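Local coordinates for protein aminotransferase, class III (Deinococcus radiodurans, PDB 3I4J) that probably acts as a pyridoxal-phosphate-dependent transaminase of class III, moving amino groups between amino and keto substrates, at residues Leu74-Ala78 / Arg91-Val95; Val106-Gln111 / Leu150-Leu154; Gly238-Ser242 / Thr349-Leu353; Ala264-Leu270 / Ser302-Gly306; Arg325-Leu329 / Ile409-Asp415. The protein carries 1 engineered substitution. All coordinates share one frame; numbering follows the deposited sequence.

Contact 1 of 5, residues Leu74-Ala78 / Arg91-Val95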
# COMPACT_ATOMS: atom_id res chain seq x y z
N LEU C 74 -0.55 -16.24 8.07
CA LEU C 74 -1.79 -15.62 7.60
C LEU C 74 -2.96 -16.48 8.05
O LEU C 74 -3.98 -15.96 8.52
CB LEU C 74 -1.79 -15.50 6.07
CG LEU C 74 -3.03 -14.84 5.44
CD1 LEU C 74 -3.25 -13.46 6.06
CD2 LEU C 74 -2.85 -14.72 3.93
N GLU C 75 -2.82 -17.80 7.91
CA GLU C 75 -3.87 -18.73 8.33
C GLU C 75 -4.16 -18.53 9.81
O GLU C 75 -5.32 -18.50 10.23
CB GLU C 75 -3.43 -20.18 8.10
CG GLU C 75 -3.25 -20.59 6.65
CD GLU C 75 -4.54 -20.57 5.87
OE1 GLU C 75 -5.62 -20.76 6.48
OE2 GLU C 75 -4.48 -20.39 4.64
N GLU C 76 -3.10 -18.42 10.61
CA GLU C 76 -3.24 -18.24 12.05
C GLU C 76 -3.88 -16.90 12.37
O GLU C 76 -4.87 -16.83 13.10
CB GLU C 76 -1.88 -18.34 12.73
CG GLU C 76 -1.93 -18.17 14.24
CD GLU C 76 -0.56 -18.27 14.88
OE1 GLU C 76 0.44 -18.49 14.15
OE2 GLU C 76 -0.47 -18.13 16.13
N TYR C 77 -3.33 -15.84 11.80
CA TYR C 77 -3.83 -14.49 12.03
C TYR C 77 -5.29 -14.30 11.63
O TYR C 77 -6.07 -13.71 12.38
CB TYR C 77 -2.95 -13.47 11.29
CG TYR C 77 -3.38 -12.04 11.50
CD1 TYR C 77 -3.35 -11.46 12.77
CD2 TYR C 77 -3.82 -11.27 10.43
CE1 TYR C 77 -3.74 -10.14 12.97
CE2 TYR C 77 -4.21 -9.95 10.61
CZ TYR C 77 -4.17 -9.39 11.88
OH TYR C 77 -4.57 -8.08 12.06
N ALA C 78 -5.66 -14.78 10.44
CA ALA C 78 -7.03 -14.64 9.96
C ALA C 78 -8.03 -15.15 11.00
O ALA C 78 -9.02 -14.49 11.31
CB ALA C 78 -7.22 -15.38 8.64
N ARG C 91 -14.26 -14.21 6.55
CA ARG C 91 -13.05 -14.42 5.76
C ARG C 91 -12.24 -13.14 5.64
O ARG C 91 -12.77 -12.10 5.26
CB ARG C 91 -13.43 -14.92 4.37
CG ARG C 91 -14.08 -16.30 4.37
CD ARG C 91 -13.03 -17.40 4.49
NE ARG C 91 -13.64 -18.72 4.44
CZ ARG C 91 -13.00 -19.83 4.06
NH1 ARG C 91 -11.73 -19.77 3.69
NH2 ARG C 91 -13.64 -20.99 4.06
N PHE C 92 -10.95 -13.25 5.94
CA PHE C 92 -10.03 -12.12 5.92
C PHE C 92 -9.26 -11.95 4.62
O PHE C 92 -8.51 -12.83 4.19
CB PHE C 92 -9.04 -12.27 7.09
CG PHE C 92 -8.04 -11.15 7.19
CD1 PHE C 92 -8.46 -9.82 7.31
CD2 PHE C 92 -6.67 -11.41 7.19
CE1 PHE C 92 -7.54 -8.78 7.41
CE2 PHE C 92 -5.74 -10.38 7.30
CZ PHE C 92 -6.18 -9.06 7.41
N TRP C 93 -9.45 -10.79 3.99
CA TRP C 93 -8.78 -10.43 2.76
C TRP C 93 -7.74 -9.39 3.17
O TRP C 93 -8.08 -8.24 3.47
CB TRP C 93 -9.78 -9.83 1.77
CG TRP C 93 -9.16 -9.21 0.55
CD1 TRP C 93 -9.17 -7.89 0.21
CD2 TRP C 93 -8.45 -9.89 -0.49
NE1 TRP C 93 -8.51 -7.70 -0.99
CE2 TRP C 93 -8.06 -8.92 -1.44
CE3 TRP C 93 -8.11 -11.23 -0.72
CZ2 TRP C 93 -7.34 -9.24 -2.60
CZ3 TRP C 93 -7.40 -11.56 -1.87
CH2 TRP C 93 -7.02 -10.56 -2.80
N ALA C 94 -6.47 -9.80 3.20
CA ALA C 94 -5.40 -8.92 3.63
C ALA C 94 -4.81 -8.08 2.50
O ALA C 94 -4.59 -8.58 1.40
CB ALA C 94 -4.28 -9.75 4.29
N VAL C 95 -4.57 -6.81 2.80
CA VAL C 95 -3.95 -5.89 1.84
C VAL C 95 -2.97 -5.00 2.61
O VAL C 95 -2.75 -5.20 3.81
CB VAL C 95 -4.99 -5.03 1.08
CG1 VAL C 95 -5.80 -5.92 0.14
CG2 VAL C 95 -5.90 -4.29 2.05

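Contact 2 of 5, residues Val106-Gln111 / Leu150-Leu154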
# COMPACT_ATOMS: atom_id res chain seq x y z
N VAL C 106 -15.78 -2.51 -2.00
CA VAL C 106 -16.72 -2.05 -3.01
C VAL C 106 -16.78 -3.05 -4.16
O VAL C 106 -17.86 -3.40 -4.63
CB VAL C 106 -16.29 -0.66 -3.55
CG1 VAL C 106 -17.13 -0.27 -4.75
CG2 VAL C 106 -16.44 0.38 -2.45
N LYS C 107 -15.62 -3.50 -4.60
CA LYS C 107 -15.53 -4.46 -5.70
C LYS C 107 -16.31 -5.73 -5.32
O LYS C 107 -17.08 -6.25 -6.13
CB LYS C 107 -14.06 -4.79 -5.98
CG LYS C 107 -13.80 -5.55 -7.28
CD LYS C 107 -14.14 -7.02 -7.17
CE LYS C 107 -13.78 -7.77 -8.45
NZ LYS C 107 -12.31 -7.72 -8.73
N LEU C 108 -16.09 -6.19 -4.09
CA LEU C 108 -16.75 -7.39 -3.58
C LEU C 108 -18.27 -7.25 -3.52
O LEU C 108 -19.01 -8.17 -3.88
CB LEU C 108 -16.21 -7.72 -2.18
CG LEU C 108 -16.78 -8.95 -1.48
CD1 LEU C 108 -16.60 -10.19 -2.35
CD2 LEU C 108 -16.06 -9.13 -0.14
N ALA C 109 -18.75 -6.09 -3.05
CA ALA C 109 -20.18 -5.85 -2.96
C ALA C 109 -20.80 -5.94 -4.35
O ALA C 109 -21.86 -6.53 -4.53
CB ALA C 109 -20.45 -4.49 -2.35
N ARG C 110 -20.13 -5.34 -5.33
CA ARG C 110 -20.62 -5.37 -6.71
C ARG C 110 -20.59 -6.79 -7.26
O ARG C 110 -21.59 -7.27 -7.81
CB ARG C 110 -19.78 -4.43 -7.58
CG ARG C 110 -20.01 -4.56 -9.10
CD ARG C 110 -21.45 -4.27 -9.53
NE ARG C 110 -21.61 -4.40 -10.98
CZ ARG C 110 -22.79 -4.44 -11.60
NH1 ARG C 110 -23.92 -4.36 -10.91
NH2 ARG C 110 -22.84 -4.57 -12.92
N GLN C 111 -19.46 -7.48 -7.11
CA GLN C 111 -19.35 -8.84 -7.61
C GLN C 111 -20.39 -9.78 -6.99
O GLN C 111 -20.93 -10.65 -7.67
CB GLN C 111 -17.96 -9.42 -7.36
CG GLN C 111 -17.80 -10.82 -7.94
CD GLN C 111 -16.39 -11.35 -7.86
OE1 GLN C 111 -15.46 -10.63 -7.46
NE2 GLN C 111 -16.20 -12.60 -8.26
N LEU C 150 -18.23 -5.51 -16.24
CA LEU C 150 -19.12 -5.81 -15.12
C LEU C 150 -18.97 -4.80 -13.99
O LEU C 150 -19.81 -4.75 -13.09
CB LEU C 150 -18.82 -7.21 -14.58
CG LEU C 150 -19.00 -8.40 -15.53
CD1 LEU C 150 -18.61 -9.69 -14.82
CD2 LEU C 150 -20.45 -8.46 -16.00
N TYR C 151 -17.92 -3.98 -14.05
CA TYR C 151 -17.66 -3.00 -13.00
C TYR C 151 -17.72 -1.54 -13.43
O TYR C 151 -17.64 -0.63 -12.61
CB TYR C 151 -16.31 -3.32 -12.36
CG TYR C 151 -16.31 -4.69 -11.72
CD1 TYR C 151 -16.74 -4.86 -10.40
CD2 TYR C 151 -15.93 -5.82 -12.44
CE1 TYR C 151 -16.80 -6.13 -9.82
CE2 TYR C 151 -15.99 -7.10 -11.87
CZ TYR C 151 -16.42 -7.24 -10.56
OH TYR C 151 -16.48 -8.50 -9.99
N THR C 152 -17.87 -1.31 -14.73
CA THR C 152 -17.94 0.05 -15.24
C THR C 152 -19.12 0.87 -14.68
O THR C 152 -19.07 2.10 -14.65
CB THR C 152 -18.05 0.05 -16.77
OG1 THR C 152 -18.29 1.38 -17.24
CG2 THR C 152 -19.19 -0.84 -17.20
N PRO C 153 -20.21 0.21 -14.26
CA PRO C 153 -21.30 1.03 -13.73
C PRO C 153 -20.92 1.82 -12.48
O PRO C 153 -21.56 2.82 -12.15
CB PRO C 153 -22.42 0.01 -13.47
CG PRO C 153 -21.67 -1.27 -13.26
CD PRO C 153 -20.60 -1.21 -14.31
N LEU C 154 -19.86 1.38 -11.79
CA LEU C 154 -19.39 2.07 -10.59
C LEU C 154 -18.75 3.41 -10.94
O LEU C 154 -18.53 4.26 -10.07
CB LEU C 154 -18.38 1.19 -9.84
CG LEU C 154 -18.92 0.06 -8.95
CD1 LEU C 154 -20.04 -0.70 -9.64
CD2 LEU C 154 -17.77 -0.88 -8.60

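Contact 3 of 5, residues Gly238-Ser242 / Thr349-Leu353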
# COMPACT_ATOMS: atom_id res chain seq x y z
N GLY C 238 -10.45 -1.78 18.77
CA GLY C 238 -10.42 -1.25 20.12
C GLY C 238 -10.43 0.26 20.27
O GLY C 238 -10.70 0.77 21.36
N ARG C 239 -10.13 0.96 19.19
CA ARG C 239 -10.08 2.42 19.17
C ARG C 239 -11.26 3.08 19.90
O ARG C 239 -11.09 3.99 20.70
CB ARG C 239 -10.04 2.90 17.72
CG ARG C 239 -9.74 4.37 17.51
CD ARG C 239 -8.23 4.62 17.53
NE ARG C 239 -7.92 5.60 18.54
CZ ARG C 239 -6.71 5.95 18.94
NH1 ARG C 239 -5.62 5.40 18.41
NH2 ARG C 239 -6.60 6.85 19.90
N CYS C 240 -12.47 2.60 19.60
CA CYS C 240 -13.67 3.17 20.20
C CYS C 240 -14.22 2.41 21.40
O CYS C 240 -15.42 2.48 21.69
CB CYS C 240 -14.76 3.31 19.13
SG CYS C 240 -14.37 4.54 17.85
N GLY C 241 -13.35 1.68 22.10
CA GLY C 241 -13.77 0.93 23.28
C GLY C 241 -14.51 -0.36 23.00
O GLY C 241 -15.20 -0.89 23.87
N SER C 242 -14.35 -0.88 21.78
CA SER C 242 -14.99 -2.12 21.35
C SER C 242 -14.12 -2.71 20.23
O SER C 242 -13.47 -1.96 19.50
CB SER C 242 -16.40 -1.81 20.83
OG SER C 242 -17.04 -2.96 20.30
N THR C 349 -16.02 8.68 21.53
CA THR C 349 -16.48 7.30 21.64
C THR C 349 -15.17 6.55 21.85
O THR C 349 -14.37 6.43 20.92
CB THR C 349 -17.17 6.80 20.35
OG1 THR C 349 -18.31 7.62 20.06
CG2 THR C 349 -17.66 5.38 20.54
N GLY C 350 -14.93 6.06 23.06
CA GLY C 350 -13.67 5.38 23.33
C GLY C 350 -12.57 6.42 23.18
O GLY C 350 -12.72 7.55 23.65
N LEU C 351 -11.47 6.07 22.52
CA LEU C 351 -10.39 7.03 22.34
C LEU C 351 -10.35 7.69 20.96
O LEU C 351 -9.28 7.96 20.40
CB LEU C 351 -9.03 6.39 22.66
CG LEU C 351 -8.68 6.40 24.16
CD1 LEU C 351 -7.42 5.58 24.42
CD2 LEU C 351 -8.48 7.85 24.62
N LEU C 352 -11.54 7.94 20.41
CA LEU C 352 -11.68 8.65 19.15
C LEU C 352 -12.53 9.84 19.58
O LEU C 352 -13.72 9.70 19.87
CB LEU C 352 -12.42 7.81 18.11
CG LEU C 352 -12.74 8.53 16.79
CD1 LEU C 352 -11.49 9.22 16.29
CD2 LEU C 352 -13.25 7.53 15.76
N LEU C 353 -11.92 11.02 19.66
CA LEU C 353 -12.64 12.20 20.12
C LEU C 353 -12.53 13.37 19.15
O LEU C 353 -11.63 13.40 18.31
CB LEU C 353 -12.12 12.64 21.49
CG LEU C 353 -12.11 11.57 22.60
CD1 LEU C 353 -10.75 10.88 22.64
CD2 LEU C 353 -12.42 12.23 23.93

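Contact 4 of 5, residues Ala264-Leu270 / Ser302-Gly306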
# COMPACT_ATOMS: atom_id res chain seq x y z
N ALA C 264 -2.08 -3.13 12.31
CA ALA C 264 -0.71 -3.46 12.71
C ALA C 264 -0.13 -2.31 13.54
O ALA C 264 1.06 -2.26 13.83
CB ALA C 264 0.17 -3.73 11.47
N ALA C 265 -1.01 -1.38 13.91
CA ALA C 265 -0.67 -0.23 14.75
C ALA C 265 0.65 0.51 14.47
O ALA C 265 1.38 0.86 15.40
CB ALA C 265 -0.70 -0.66 16.22
N GLY C 266 0.95 0.73 13.19
CA GLY C 266 2.16 1.44 12.83
C GLY C 266 3.42 0.60 12.68
O GLY C 266 4.47 1.13 12.30
N TYR C 267 3.33 -0.70 12.96
CA TYR C 267 4.50 -1.57 12.86
C TYR C 267 4.71 -2.14 11.46
O TYR C 267 5.82 -2.56 11.12
CB TYR C 267 4.38 -2.69 13.91
CG TYR C 267 4.64 -2.13 15.29
CD1 TYR C 267 5.94 -1.98 15.76
CD2 TYR C 267 3.60 -1.61 16.06
CE1 TYR C 267 6.21 -1.31 16.95
CE2 TYR C 267 3.85 -0.93 17.25
CZ TYR C 267 5.17 -0.78 17.68
OH TYR C 267 5.46 -0.06 18.83
N ALA C 268 3.66 -2.14 10.65
CA ALA C 268 3.75 -2.64 9.29
C ALA C 268 2.56 -2.16 8.49
O ALA C 268 1.49 -1.89 9.05
CB ALA C 268 3.81 -4.18 9.30
N PRO C 269 2.72 -2.02 7.16
CA PRO C 269 1.60 -1.57 6.33
C PRO C 269 0.65 -2.75 6.15
O PRO C 269 0.87 -3.62 5.30
CB PRO C 269 2.28 -1.17 5.02
CG PRO C 269 3.72 -0.93 5.42
CD PRO C 269 3.97 -2.03 6.39
N LEU C 270 -0.41 -2.77 6.95
CA LEU C 270 -1.39 -3.85 6.92
C LEU C 270 -2.81 -3.29 7.05
O LEU C 270 -3.06 -2.37 7.84
CB LEU C 270 -1.11 -4.83 8.06
CG LEU C 270 -2.01 -6.06 8.16
CD1 LEU C 270 -1.72 -6.99 7.01
CD2 LEU C 270 -1.77 -6.77 9.49
N SER C 302 4.42 -8.56 7.51
CA SER C 302 3.41 -7.58 7.91
C SER C 302 2.29 -8.26 8.68
O SER C 302 1.76 -7.70 9.64
CB SER C 302 2.87 -6.85 6.68
OG SER C 302 3.89 -6.06 6.09
N VAL C 303 1.93 -9.46 8.26
CA VAL C 303 0.87 -10.22 8.93
C VAL C 303 1.36 -10.60 10.33
O VAL C 303 0.60 -10.53 11.30
CB VAL C 303 0.50 -11.48 8.12
CG1 VAL C 303 -0.46 -12.37 8.91
CG2 VAL C 303 -0.16 -11.05 6.81
N ALA C 304 2.62 -10.99 10.44
CA ALA C 304 3.19 -11.35 11.74
C ALA C 304 3.11 -10.14 12.67
O ALA C 304 2.90 -10.28 13.87
CB ALA C 304 4.65 -11.79 11.57
N ALA C 305 3.30 -8.94 12.12
CA ALA C 305 3.23 -7.72 12.92
C ALA C 305 1.80 -7.57 13.44
O ALA C 305 1.60 -7.23 14.61
CB ALA C 305 3.62 -6.51 12.08
N GLY C 306 0.83 -7.81 12.57
CA GLY C 306 -0.56 -7.71 12.96
C GLY C 306 -0.88 -8.70 14.07
O GLY C 306 -1.54 -8.35 15.04

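Contact 5 of 5, residues Arg325-Leu329 / Ile409-Asp415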
# COMPACT_ATOMS: atom_id res chain seq x y z
N ARG C 325 -9.90 5.25 29.54
CA ARG C 325 -9.12 6.43 29.19
C ARG C 325 -9.93 7.38 28.30
O ARG C 325 -9.76 8.61 28.38
CB ARG C 325 -7.83 6.00 28.49
CG ARG C 325 -6.91 5.14 29.35
CD ARG C 325 -6.15 5.98 30.37
NE ARG C 325 -7.00 6.49 31.44
CZ ARG C 325 -7.47 5.75 32.44
NH1 ARG C 325 -7.17 4.46 32.51
NH2 ARG C 325 -8.23 6.31 33.37
N GLY C 326 -10.79 6.82 27.46
CA GLY C 326 -11.62 7.63 26.59
C GLY C 326 -12.59 8.46 27.40
O GLY C 326 -12.81 9.64 27.12
N ALA C 327 -13.17 7.85 28.43
CA ALA C 327 -14.11 8.55 29.31
C ALA C 327 -13.38 9.68 30.03
O ALA C 327 -13.89 10.81 30.12
CB ALA C 327 -14.71 7.57 30.32
N GLN C 328 -12.18 9.40 30.52
CA GLN C 328 -11.38 10.40 31.22
C GLN C 328 -11.04 11.57 30.31
O GLN C 328 -11.20 12.73 30.69
CB GLN C 328 -10.08 9.77 31.74
CG GLN C 328 -9.13 10.79 32.36
CD GLN C 328 -7.77 10.22 32.67
OE1 GLN C 328 -7.43 9.11 32.25
NE2 GLN C 328 -6.97 10.97 33.41
N LEU C 329 -10.58 11.28 29.10
CA LEU C 329 -10.22 12.35 28.17
C LEU C 329 -11.44 13.17 27.77
O LEU C 329 -11.37 14.40 27.71
CB LEU C 329 -9.51 11.75 26.94
CG LEU C 329 -8.89 12.70 25.91
CD1 LEU C 329 -8.12 13.83 26.60
CD2 LEU C 329 -7.95 11.90 25.01
N ILE C 409 -2.22 4.54 26.55
CA ILE C 409 -1.92 5.76 27.30
C ILE C 409 -2.37 5.61 28.76
O ILE C 409 -3.39 4.98 29.03
CB ILE C 409 -2.62 6.98 26.67
CG1 ILE C 409 -2.17 8.27 27.35
CG2 ILE C 409 -4.14 6.82 26.75
CD1 ILE C 409 -2.60 9.52 26.62
N THR C 410 -1.60 6.16 29.69
CA THR C 410 -1.94 6.07 31.11
C THR C 410 -2.83 7.23 31.54
O THR C 410 -2.96 8.22 30.83
CB THR C 410 -0.67 6.08 32.00
OG1 THR C 410 -0.03 7.36 31.91
CG2 THR C 410 0.31 5.00 31.56
N ALA C 411 -3.44 7.10 32.72
CA ALA C 411 -4.30 8.15 33.24
C ALA C 411 -3.51 9.45 33.40
O ALA C 411 -3.99 10.53 33.06
CB ALA C 411 -4.90 7.73 34.58
N ALA C 412 -2.29 9.33 33.92
CA ALA C 412 -1.45 10.50 34.12
C ALA C 412 -1.13 11.16 32.78
O ALA C 412 -1.11 12.39 32.67
CB ALA C 412 -0.16 10.11 34.84
N GLU C 413 -0.88 10.34 31.76
CA GLU C 413 -0.56 10.86 30.44
C GLU C 413 -1.78 11.53 29.80
O GLU C 413 -1.64 12.47 29.02
CB GLU C 413 -0.00 9.73 29.55
CG GLU C 413 1.27 9.11 30.15
CD GLU C 413 1.81 7.93 29.36
OE1 GLU C 413 1.01 7.18 28.75
OE2 GLU C 413 3.05 7.74 29.37
N VAL C 414 -2.98 11.06 30.13
CA VAL C 414 -4.19 11.69 29.60
C VAL C 414 -4.28 13.10 30.19
O VAL C 414 -4.62 14.06 29.49
CB VAL C 414 -5.48 10.89 29.96
CG1 VAL C 414 -6.72 11.74 29.68
CG2 VAL C 414 -5.55 9.61 29.14
N ASP C 415 -3.95 13.24 31.47
CA ASP C 415 -3.99 14.56 32.09
C ASP C 415 -2.93 15.47 31.48
O ASP C 415 -3.15 16.66 31.31
CB ASP C 415 -3.79 14.46 33.61
CG ASP C 415 -5.00 13.88 34.32
OD1 ASP C 415 -6.14 14.20 33.91
OD2 ASP C 415 -4.82 13.12 35.29
O HOH W 1 -8.52 13.34 34.65

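Contact 1 of 5, residues Leu74-Ala78 / Arg91-Val95
Tyr77 and Phe92 both carry CG trans to the backbone N (chi1 -179° in each), which throws the two rings into the space between helix 72-84 and strand 91-95. Phe92 starts directly toward the helix, whereas Tyr77 leaves along the flank of its helix and reaches the strand with the far part of its ring. The result is an offset edge-to-face pair: the CD2/CE2 edge of Tyr77 is directed at the face of Phe92, with the planes 78° apart and the centroids separated by 5.5 Å. The nearest atoms, Tyr77 CE2 and Phe92 CE2, lie 3.7 Å apart. Leu74 uses one branch alone, its CD1 coming near the plane of the Phe92 ring, 4.1 Å from Phe92 CD2, and also resting against Ala94 CB. The backbones come closest at the other end, where Ala78 CB meets Phe92 CB at 3.9 Å; from there helix and strand splay apart, their short axes 124° from parallel. No hydrogen bond crosses this interface, so apolar and aromatic surface alone joins the two segments. Val303 and Leu307 of helix 300-315 pack on Tyr77 from elsewhere, while backbone hydrogen bonds from Phe92 run to the second subunit and tie the strand into the dimer. Strand 91-95 is outermost in the seven-stranded mixed sheet within the chain, paired antiparallel with 271-275. A helix laid over this edge belongs to the large domain of fold type I pyridoxal-phosphate enzymes, whose strand order 1-7-6-5-4-2-3 is seen here.

Contact 2 of 5, residues Val106-Gln111 / Leu150-Leu154
The Arg110 guanidinium has Pro153 CG over one face, 3.3 Å above the plane and displaced toward the rim, and Leu150 O at its edge, in plane. That carbonyl is gripped side-on by two nitrogens. Arg110 NE meets Leu150 O at 2.8 Å with an N-H...O angle of 156°, approaching almost in line with the C=O bond, and NH2 reaches the same oxygen at 3.0 Å from a more tilted direction. The third nitrogen, NH1, bonds Pro119 O and Arg121 O, so this buried charge is tied to three backbone carbonyls and its rotation is fixed. A chi1 of 169° sets Arg110 CG against the Tyr151 ring, 3.5 Å from Tyr151 CD1, with ring and guanidinium planes nearly perpendicular; the bend at chi2 (59°) then turns CD and the guanidinium toward Leu150 O. Helix 98-115, which follows the edge strand 91-95 of the large domain, is in this way fastened to the loop that runs from strand 123-127 toward strand 162-163. An alanine in place of Arg110 is likely to leave the Leu150, Pro119 and Arg121 carbonyls without these donors and Pro153 and Tyr151 facing a gap. Lys107 crosses the Tyr151 ring obliquely, its CE 3.2 Å from Tyr151 OH; its NZ bonds Phe290 O, and any cation-pi attraction to Tyr151 is weak and long. Gln111 CB touches Tyr151 OH, also at 3.2 Å, while Gln111 NE2 turns to Glu115. One turn earlier in the helix, Val106 CG1 meets Leu154 CD2 at 4.0 Å, while Leu154 CD1 lies 3.8 Å from Arg110 CD.

Contact 3 of 5, residues Gly238-Ser242 / Thr349-Leu353
Arg239 and Leu351 exchange hydrogen bonds between two beta turns, a type I turn at 238-241 and the type II' turn at 349-352 that forms the tip of the hairpin of strands 343-349 and 352-357. Leu351 N donates to Arg239 O at 2.8 Å, with the N-H...O angle at 151°. In the other direction Leu351 O lies at the edge of the Arg239 guanidinium, receiving a weak bond from NE at 3.3 Å and one from NH2 at 2.9 Å. NH2 also bonds Pro405 O, although its position, and with it both of its bonds, is less sure; NH1 bonds Asn42 OD1. A leucine in place of Arg239 would probably strip Leu351 O, Pro405 O and Asn42 OD1 of their guanidinium donors and leave the two turns joined by the Leu351 N to Arg239 O bond. Each turn also satisfies its own groups: Gly241 N is bound to Gly238 O, and Thr349 O takes Leu352 N at 3.2 Å. Cys240 CA-H adds a contact to Thr349 O at 3.4 Å. Apolar contact follows where Cys240 SG, placed beside its backbone N by chi1 -67°, rests on Leu352 CB at 3.8 Å. Gly350 presses its bare CA against the peptide of Cys240; a CB there would stand 2.2 Å from Cys240 C, a clash.

Contact 4 of 5, residues Ala264-Leu270 / Ser302-Gly306
Tyr267 N donates to Ala264 O at 2.9 Å, closing a type I' turn whose two ends both rest on Ala305 of helix 300-315. Tyr267 touches that methyl with its CB alone; the ring then leads away from the helix, and its hydroxyl is bonded to Gly44 O and Arg47 N. Beyond the turn, Ala268 points straight at the helix and nests among small groups, its CB 3.6 Å from Ala305 CB and 3.7 Å from Ser302 CA. Between the segments themselves no hydrogen bond forms, and the fit depends on close approach of backbones. Ala264 CA and Gly306 CA are 4.3 Å apart. The loop joins strands 256-259 and 271-275 of the large-domain sheet; in fold type I enzymes the connection between the corresponding strands carries the lysine that binds pyridoxal phosphate, so helix 300-315 probably backs the region next to the cofactor. Leu270 sends CG trans to the backbone N (chi1 -178°), and this reach carries CD2 to the helix backbone, 3.8 Å from Gly306 CA. A CB on Gly306 would stand only 2.6 Å from Leu270 CD2, so the close seat of Leu270 depends on the glycine. Leu270 CD2 also lies 3.7 Å from Ser302 O, the carbonyl that takes the helix bond from Gly306 N. The other branch, CD1, brushes Val303 CG2 at 4.4 Å. Around this contact the dimer interface closes in: Gly266 N bonds Tyr296 OH of the second subunit, and Ser302 packs on Pro269 of that subunit while Pro269 packs on its Ser302.

Contact 5 of 5, residues Arg325-Leu329 / Ile409-Asp415
Arg325 lies along the start of helix 411-428, in a pair of near-parallel helices (27° between the short axes, 9.9 Å apart) of the C-terminal small domain of the fold type I architecture, packed by the antiparallel sheet 343-349/352-357/400-403. Its CB and CG both touch Ile409 CG2. The next carbon, CD, sits 3.2 Å from Ile409 O and also meets Val414 CG2. Bends at chi2 and chi3 then direct the chain toward the next turn of its own helix: NE passes 3.6 Å from Ala411 CA and donates to Gln328 OE1 at 2.8 Å, with an N-H...O angle of 151°. At the tip, the guanidinium has Ala411 CB over one face, toward the rim, while NH2 adds a weak bond to Gln328 OE1. This hold on the oxygen fixes the amide so that its nitrogen is directed across to the other helix. Gln328 NE2 donates to Ala411 O at 3.0 Å, from outside the carbonyl plane and on the face away from Asp415 N, which forms the helix bond to the same oxygen. Val414 fills the space beneath the amide, its CG1 3.5 Å from Gln328 CD, and continues onto Leu329 CB. Leu329 turns on toward Leu417 and Leu418, extending the apolar seam. The helix begins with a capping box of Thr410 and Glu413, in which Thr410 N donates to Glu413 OE1 at 3.0 Å. At the solvent side Asp415 OD1 receives a weak direct bond from Gln328 NE2, and a water accepts from that NE2 and donates to Asp415 OD1 at 2.6 Å.

How the contacts relate
Contacts 1 and 4 form one continuous buried patch, centres 12 Å apart: Tyr77 CE1 lies 3.4 Å from Gly306 C, Val95 O 3.8 Å from Leu270 CD1, and both contacts touch the second subunit. Contacts 3 and 5 are joined likewise, again 12 Å between centres, by Leu351 CD2 resting 3.7 Å from Gly326 CA; the second subunit touches neither. Contact 2 stands across the chain from contact 5, about 43 Å between centres; strand 91-95 leading into helix 98-115 links it to contact 1, though their nearest atoms stay about 7 Å apart. Contact 4 probably lies close to the cofactor region, its loop following the strand after which fold type I enzymes carry the pyridoxal-phosphate lysine.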